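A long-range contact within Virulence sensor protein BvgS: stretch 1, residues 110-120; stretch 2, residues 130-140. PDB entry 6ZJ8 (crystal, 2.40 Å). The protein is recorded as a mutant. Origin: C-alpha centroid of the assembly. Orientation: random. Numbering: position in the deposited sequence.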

ATOM      1  N   ARG A 110      -7.685 -15.787  -1.142  1.00 54.27           N
ATOM      2  CA  ARG A 110      -8.655 -14.963  -0.433  1.00 53.90           C
ATOM      3  C   ARG A 110      -8.905 -13.685  -1.224  1.00 53.36           C
ATOM      4  O   ARG A 110      -7.955 -13.030  -1.664  1.00 54.02           O
ATOM      5  CB  ARG A 110      -8.159 -14.627   0.983  1.00 52.98           C
ATOM      6  CG  ARG A 110      -8.735 -15.529   2.067  1.00 54.03           C
ATOM      7  CD  ARG A 110      -8.118 -15.293   3.448  1.00 52.74           C
ATOM      8  NE  ARG A 110      -7.783 -13.893   3.697  1.00 51.55           N
ATOM      9  CZ  ARG A 110      -6.544 -13.412   3.793  1.00 51.67           C
ATOM     10  NH1 ARG A 110      -5.490 -14.209   3.669  1.00 52.46           N
ATOM     11  NH2 ARG A 110      -6.359 -12.120   4.021  1.00 51.45           N
ATOM     12  N   THR A 111     -10.178 -13.334  -1.396  1.00 53.44           N
ATOM     13  CA  THR A 111     -10.574 -12.123  -2.104  1.00 54.07           C
ATOM     14  C   THR A 111     -10.921 -11.039  -1.092  1.00 53.02           C
ATOM     15  O   THR A 111     -11.765 -11.250  -0.214  1.00 53.68           O
ATOM     16  CB  THR A 111     -11.768 -12.386  -3.025  1.00 53.81           C
ATOM     17  OG1 THR A 111     -11.447 -13.439  -3.946  1.00 54.88           O
ATOM     18  CG2 THR A 111     -12.126 -11.130  -3.806  1.00 53.69           C
ATOM     19  N   ARG A 112     -10.271  -9.881  -1.216  1.00 51.10           N
ATOM     20  CA  ARG A 112     -10.446  -8.775  -0.288  1.00 55.87           C
ATOM     21  C   ARG A 112     -10.985  -7.558  -1.025  1.00 58.99           C
ATOM     22  O   ARG A 112     -10.516  -7.224  -2.117  1.00 51.10           O
ATOM     23  CB  ARG A 112      -9.127  -8.396   0.400  1.00 52.23           C
ATOM     24  CG  ARG A 112      -8.255  -9.565   0.799  1.00 53.40           C
ATOM     25  CD  ARG A 112      -7.107  -9.742  -0.182  1.00 54.81           C
ATOM     26  NE  ARG A 112      -6.407 -11.002   0.027  1.00 52.77           N
ATOM     27  CZ  ARG A 112      -5.424 -11.186   0.902  1.00 53.65           C
ATOM     28  NH1 ARG A 112      -5.003 -10.187   1.671  1.00 52.89           N
ATOM     29  NH2 ARG A 112      -4.860 -12.381   1.005  1.00 55.08           N
ATOM     30  N   HIS A 113     -11.970  -6.901  -0.418  1.00 51.04           N
ATOM     31  CA  HIS A 113     -12.421  -5.591  -0.865  1.00 52.47           C
ATOM     32  C   HIS A 113     -11.510  -4.535  -0.249  1.00 49.89           C
ATOM     33  O   HIS A 113     -11.389  -4.459   0.979  1.00 53.93           O
ATOM     34  CB  HIS A 113     -13.873  -5.375  -0.452  1.00 52.70           C
ATOM     35  CG  HIS A 113     -14.446  -4.070  -0.905  1.00 53.55           C
ATOM     36  ND1 HIS A 113     -15.476  -3.441  -0.239  1.00 53.57           N
ATOM     37  CD2 HIS A 113     -14.142  -3.278  -1.961  1.00 53.44           C
ATOM     38  CE1 HIS A 113     -15.779  -2.317  -0.863  1.00 54.21           C
ATOM     39  NE2 HIS A 113     -14.985  -2.194  -1.911  1.00 54.49           N
ATOM     40  N   VAL A 114     -10.859  -3.734  -1.091  1.00 54.78           N
ATOM     41  CA  VAL A 114      -9.855  -2.782  -0.631  1.00 54.41           C
ATOM     42  C   VAL A 114     -10.221  -1.383  -1.102  1.00 58.84           C
ATOM     43  O   VAL A 114     -10.787  -1.189  -2.182  1.00 53.34           O
ATOM     44  CB  VAL A 114      -8.437  -3.158  -1.120  1.00 54.81           C
ATOM     45  CG1 VAL A 114      -8.017  -4.496  -0.541  1.00 54.34           C
ATOM     46  CG2 VAL A 114      -8.379  -3.181  -2.646  1.00 56.34           C
ATOM     47  N   TYR A 115      -9.884  -0.402  -0.271  1.00 52.91           N
ATOM     48  CA  TYR A 115     -10.058   1.014  -0.574  1.00 55.09           C
ATOM     49  C   TYR A 115      -8.676   1.593  -0.856  1.00 55.63           C
ATOM     50  O   TYR A 115      -7.845   1.695   0.053  1.00 53.90           O
ATOM     51  CB  TYR A 115     -10.743   1.728   0.591  1.00 55.19           C
ATOM     52  CG  TYR A 115     -11.123   3.161   0.306  1.00 56.92           C
ATOM     53  CD1 TYR A 115     -12.177   3.460  -0.544  1.00 58.38           C
ATOM     54  CD2 TYR A 115     -10.442   4.214   0.900  1.00 58.53           C
ATOM     55  CE1 TYR A 115     -12.536   4.767  -0.808  1.00 61.25           C
ATOM     56  CE2 TYR A 115     -10.794   5.529   0.643  1.00 61.40           C
ATOM     57  CZ  TYR A 115     -11.843   5.799  -0.211  1.00 63.81           C
ATOM     58  OH  TYR A 115     -12.201   7.102  -0.474  1.00 67.06           O
ATOM     59  N   GLN A 116      -8.434   1.969  -2.109  1.00 55.64           N
ATOM     60  CA  GLN A 116      -7.125   2.400  -2.577  1.00 56.73           C
ATOM     61  C   GLN A 116      -7.067   3.918  -2.707  1.00 58.84           C
ATOM     62  O   GLN A 116      -8.066   4.570  -3.024  1.00 59.76           O
ATOM     63  CB  GLN A 116      -6.804   1.757  -3.928  1.00 57.88           C
ATOM     64  CG  GLN A 116      -6.921   0.242  -3.945  1.00 57.25           C
ATOM     65  CD  GLN A 116      -7.081  -0.309  -5.346  1.00 58.74           C
ATOM     66  OE1 GLN A 116      -8.007   0.062  -6.067  1.00 58.70           O
ATOM     67  NE2 GLN A 116      -6.178  -1.196  -5.742  1.00 59.02           N
ATOM     68  N   TRP A 117      -5.879   4.478  -2.476  1.00 58.50           N
ATOM     69  CA  TRP A 117      -5.716   5.925  -2.493  1.00 61.00           C
ATOM     70  C   TRP A 117      -4.288   6.290  -2.873  1.00 61.39           C
ATOM     71  O   TRP A 117      -3.351   5.519  -2.651  1.00 60.96           O
ATOM     72  CB  TRP A 117      -6.064   6.529  -1.128  1.00 59.61           C
ATOM     73  CG  TRP A 117      -5.211   5.995  -0.019  1.00 58.05           C
ATOM     74  CD1 TRP A 117      -5.413   4.847   0.687  1.00 56.83           C
ATOM     75  CD2 TRP A 117      -4.018   6.586   0.507  1.00 58.02           C
ATOM     76  NE1 TRP A 117      -4.420   4.686   1.622  1.00 56.31           N
ATOM     77  CE2 TRP A 117      -3.551   5.742   1.532  1.00 57.09           C
ATOM     78  CE3 TRP A 117      -3.299   7.748   0.211  1.00 59.62           C
ATOM     79  CZ2 TRP A 117      -2.400   6.022   2.265  1.00 56.54           C
ATOM     80  CZ3 TRP A 117      -2.154   8.026   0.939  1.00 59.13           C
ATOM     81  CH2 TRP A 117      -1.717   7.167   1.955  1.00 57.15           C
ATOM     82  N   THR A 118      -4.133   7.484  -3.450  1.00 65.14           N
ATOM     83  CA  THR A 118      -2.819   8.038  -3.741  1.00 66.07           C
ATOM     84  C   THR A 118      -2.880   9.554  -3.618  1.00 68.93           C
ATOM     85  O   THR A 118      -3.880  10.175  -3.986  1.00 71.71           O
ATOM     86  CB  THR A 118      -2.324   7.659  -5.145  1.00 67.23           C
ATOM     87  OG1 THR A 118      -3.236   8.154  -6.132  1.00 70.17           O
ATOM     88  CG2 THR A 118      -2.192   6.150  -5.285  1.00 65.58           C
ATOM     89  N   ILE A 119      -1.800  10.141  -3.097  1.00 67.79           N
ATOM     90  CA  ILE A 119      -1.663  11.582  -2.972  1.00 70.89           C
ATOM     91  C   ILE A 119      -0.357  11.980  -3.661  1.00 72.09           C
ATOM     92  O   ILE A 119       0.705  11.473  -3.285  1.00 71.25           O
ATOM     93  CB  ILE A 119      -1.651  12.054  -1.510  1.00 69.95           C
ATOM     94  CG1 ILE A 119      -2.874  11.538  -0.746  1.00 69.74           C
ATOM     95  CG2 ILE A 119      -1.600  13.577  -1.449  1.00 72.15           C
ATOM     96  CD1 ILE A 119      -4.133  12.310  -1.027  1.00 73.58           C
ATOM     97  N   PRO A 120      -0.372  12.864  -4.648  1.00 75.88           N
ATOM     98  CA  PRO A 120       0.891  13.334  -5.226  1.00 78.42           C
ATOM     99  C   PRO A 120       1.498  14.463  -4.405  1.00 80.49           C
ATOM    100  O   PRO A 120       0.819  15.170  -3.657  1.00 79.94           O
ATOM    101  CB  PRO A 120       0.493  13.815  -6.627  1.00 83.92           C
ATOM    102  CG  PRO A 120      -0.997  14.034  -6.584  1.00 87.57           C
ATOM    103  CD  PRO A 120      -1.535  13.520  -5.273  1.00 83.09           C
ATOM    104  N   GLY A 130       6.611  12.512  -6.796  1.00 85.39           N
ATOM    105  CA  GLY A 130       6.144  11.156  -6.580  1.00 79.58           C
ATOM    106  C   GLY A 130       4.727  11.147  -6.055  1.00 76.88           C
ATOM    107  O   GLY A 130       4.022  12.158  -6.089  1.00 78.17           O
ATOM    108  N   ILE A 131       4.319   9.978  -5.568  1.00 73.35           N
ATOM    109  CA  ILE A 131       3.003   9.788  -4.978  1.00 70.58           C
ATOM    110  C   ILE A 131       3.155   9.035  -3.666  1.00 67.45           C
ATOM    111  O   ILE A 131       4.007   8.147  -3.540  1.00 67.03           O
ATOM    112  CB  ILE A 131       2.048   9.026  -5.923  1.00 70.13           C
ATOM    113  CG1 ILE A 131       2.642   7.673  -6.321  1.00 69.06           C
ATOM    114  CG2 ILE A 131       1.748   9.861  -7.160  1.00 72.45           C
ATOM    115  CD1 ILE A 131       1.620   6.563  -6.378  1.00 66.15           C
ATOM    116  N   ILE A 132       2.340   9.403  -2.688  1.00 66.21           N
ATOM    117  CA  ILE A 132       2.137   8.615  -1.480  1.00 63.21           C
ATOM    118  C   ILE A 132       0.831   7.855  -1.661  1.00 62.69           C
ATOM    119  O   ILE A 132      -0.158   8.417  -2.147  1.00 63.78           O
ATOM    120  CB  ILE A 132       2.094   9.506  -0.227  1.00 62.51           C
ATOM    121  CG1 ILE A 132       3.349  10.382  -0.141  1.00 65.33           C
ATOM    122  CG2 ILE A 132       1.971   8.650   1.022  1.00 59.51           C
ATOM    123  CD1 ILE A 132       3.080  11.795   0.347  1.00 70.14           C
ATOM    124  N   GLY A 133       0.822   6.578  -1.292  1.00 60.48           N
ATOM    125  CA  GLY A 133      -0.367   5.782  -1.521  1.00 59.43           C
ATOM    126  C   GLY A 133      -0.462   4.606  -0.575  1.00 58.44           C
ATOM    127  O   GLY A 133       0.409   4.377   0.268  1.00 57.50           O
ATOM    128  N   GLY A 134      -1.549   3.860  -0.737  1.00 58.45           N
ATOM    129  CA  GLY A 134      -1.799   2.694   0.084  1.00 55.62           C
ATOM    130  C   GLY A 134      -3.224   2.222  -0.111  1.00 53.48           C
ATOM    131  O   GLY A 134      -3.908   2.627  -1.054  1.00 58.12           O
ATOM    132  N   TRP A 135      -3.662   1.359   0.801  1.00 54.90           N
ATOM    133  CA  TRP A 135      -5.028   0.861   0.740  1.00 52.67           C
ATOM    134  C   TRP A 135      -5.463   0.404   2.124  1.00 52.09           C
ATOM    135  O   TRP A 135      -4.643   0.218   3.027  1.00 51.10           O
ATOM    136  CB  TRP A 135      -5.163  -0.278  -0.279  1.00 52.88           C
ATOM    137  CG  TRP A 135      -4.363  -1.498   0.057  1.00 52.58           C
ATOM    138  CD1 TRP A 135      -4.763  -2.558   0.818  1.00 51.51           C
ATOM    139  CD2 TRP A 135      -3.025  -1.792  -0.367  1.00 52.28           C
ATOM    140  NE1 TRP A 135      -3.757  -3.493   0.896  1.00 51.61           N
ATOM    141  CE2 TRP A 135      -2.680  -3.046   0.177  1.00 52.20           C
ATOM    142  CE3 TRP A 135      -2.087  -1.117  -1.152  1.00 53.20           C
ATOM    143  CZ2 TRP A 135      -1.436  -3.638  -0.038  1.00 52.84           C
ATOM    144  CZ3 TRP A 135      -0.851  -1.708  -1.365  1.00 53.26           C
ATOM    145  CH2 TRP A 135      -0.538  -2.954  -0.809  1.00 53.22           C
ATOM    146  N   ILE A 136      -6.775   0.235   2.273  1.00 51.35           N
ATOM    147  CA  ILE A 136      -7.392  -0.253   3.500  1.00 50.81           C
ATOM    148  C   ILE A 136      -8.174  -1.510   3.153  1.00 51.24           C
ATOM    149  O   ILE A 136      -8.989  -1.502   2.223  1.00 51.09           O
ATOM    150  CB  ILE A 136      -8.319   0.800   4.135  1.00 50.38           C
ATOM    151  CG1 ILE A 136      -7.578   2.122   4.343  1.00 51.43           C
ATOM    152  CG2 ILE A 136      -8.886   0.284   5.464  1.00 50.88           C
ATOM    153  CD1 ILE A 136      -8.468   3.237   4.825  1.00 56.08           C
ATOM    154  N   ASP A 137      -7.927  -2.585   3.891  1.00 50.73           N
ATOM    155  CA  ASP A 137      -8.649  -3.838   3.684  1.00 54.02           C
ATOM    156  C   ASP A 137     -10.026  -3.703   4.327  1.00 54.05           C
ATOM    157  O   ASP A 137     -10.168  -3.785   5.549  1.00 57.98           O
ATOM    158  CB  ASP A 137      -7.861  -5.008   4.263  1.00 50.48           C
ATOM    159  CG  ASP A 137      -8.440  -6.354   3.871  1.00 50.30           C
ATOM    160  OD1 ASP A 137      -9.656  -6.425   3.593  1.00 50.60           O
ATOM    161  OD2 ASP A 137      -7.681  -7.343   3.845  1.00 51.07           O
ATOM    162  N   ILE A 138     -11.047  -3.487   3.493  1.00 55.79           N
ATOM    163  CA  ILE A 138     -12.403  -3.308   4.004  1.00 56.87           C
ATOM    164  C   ILE A 138     -12.961  -4.633   4.505  1.00 49.93           C
ATOM    165  O   ILE A 138     -13.641  -4.689   5.537  1.00 53.64           O
ATOM    166  CB  ILE A 138     -13.305  -2.692   2.919  1.00 55.03           C
ATOM    167  CG1 ILE A 138     -12.715  -1.376   2.404  1.00 54.27           C
ATOM    168  CG2 ILE A 138     -14.719  -2.480   3.455  1.00 56.88           C
ATOM    169  CD1 ILE A 138     -12.568  -0.300   3.468  1.00 56.92           C
ATOM    170  N   THR A 139     -12.686  -5.721   3.780  1.00 62.03           N
ATOM    171  CA  THR A 139     -13.174  -7.033   4.188  1.00 46.05           C
ATOM    172  C   THR A 139     -12.695  -7.391   5.589  1.00 77.70           C
ATOM    173  O   THR A 139     -13.416  -8.045   6.353  1.00 50.73           O
ATOM    174  CB  THR A 139     -12.719  -8.091   3.185  1.00 51.05           C
ATOM    175  OG1 THR A 139     -13.273  -7.797   1.898  1.00 52.52           O
ATOM    176  CG2 THR A 139     -13.160  -9.477   3.626  1.00 53.84           C
ATOM    177  N   GLU A 140     -11.474  -6.979   5.941  1.00 47.41           N
ATOM    178  CA  GLU A 140     -10.955  -7.255   7.276  1.00 51.56           C
ATOM    179  C   GLU A 140     -11.837  -6.621   8.345  1.00 51.35           C
ATOM    180  O   GLU A 140     -12.065  -7.216   9.404  1.00 55.67           O
ATOM    181  CB  GLU A 140      -9.517  -6.748   7.395  1.00 52.59           C
ATOM    182  CG  GLU A 140      -8.813  -7.153   8.683  1.00 51.93           C
ATOM    183  CD  GLU A 140      -8.502  -8.630   8.727  1.00 52.62           C
ATOM    184  OE1 GLU A 140      -8.488  -9.256   7.648  1.00 52.47           O
ATOM    185  OE2 GLU A 140      -8.278  -9.162   9.835  1.00 51.67           O
TER
HETATM  186  O   HOH W   1      -8.676  -9.846   4.420  1.00 51.33           O
HETATM  187  O   HOH W   2      -5.542  -7.545   1.827  1.00 50.24           O

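Two antiparallel strands make this contact, and the three residues that cover the most surface, Trp-117 (89 Å²), His-113 (68 Å²) and Ile-132 (64 Å²), show how a regular ladder is adapted along its length. The ladder itself is backbone. Tyr-115 and Ile-136 form a reciprocal pair, Tyr-115 N to Ile-136 O and Ile-136 N to Tyr-115 O, both 2.9 Å; Trp-117 and Gly-134 repeat it at 3.1 Å in each direction (N of each to O of the other). The tightest pair is Ile-119 with Ile-132, where Ile-119 N reaches Ile-132 O at 2.6 Å and Ile-132 N reaches Ile-119 O at 2.7 Å. Between these rungs, CA-H...O contacts such as Trp-135 CA to Tyr-115 O, 3.0 Å, fill the non-hydrogen-bonded positions.

Trp-117 is the centre. With chi1 at 59° (p), its indole lies back across the partner strand, and glycine provides the floor. Gly-133 CA sits 3.9 Å from the centroid of the six-membered ring, almost along its normal, a CH-pi contact. An ideal CB on Gly-134 would come within a tight 3.2 Å of Trp-117 CZ2, so bare backbone there leaves the ring its room. One on Gly-133 would point to the other face, that of Thr-118, and clash with the backbone atom Trp-117 O at 3.0 Å; there glycine suits the close approach of the strands, while its CA still meets the ring. Ile-132 flanks the ring, its CG2 4.1 Å from Trp-117 CH2, adding a branched aliphatic surface on the same side of the sheet.

At the other end the strand gives way to a helix, and His-113 manages the change. Its carbonyl O accepts from Ile-138 N at 2.7 Å and, weakly, from Thr-139 N at 3.3 Å. Its own N donates to Thr-139 OG1 at 2.8 Å, so a threonine hydroxyl takes the place a strand carbonyl would fill. Ile-138 lays CG1 over one face of the imidazole and brings CD1 to 4.0 Å from Tyr-115 CB.

Asp-137 suits the N-cap: its OD1 accepts from Glu-140 N at 3.0 Å. Its charge also faces Arg-112, but Arg-112 NH1 and Asp-137 OD2 are 4.5 Å apart, beyond a salt bridge. A water spans the gap, accepting from Arg-112 NH1 at 2.7 Å and donating to Asp-137 OD2 at 2.9 Å.

The opposite side of the sheet from Trp-117 carries smaller apolar contacts: Val-114 CG1 meets Trp-135 CD1 at 4.0 Å, and Pro-120 CB lies 4.2 Å from Ile-131 CG2. Pro-120 lacks an amide hydrogen, yet its non-hydrogen-bonded position asks for none from this partner. Altogether 888 Å² is buried.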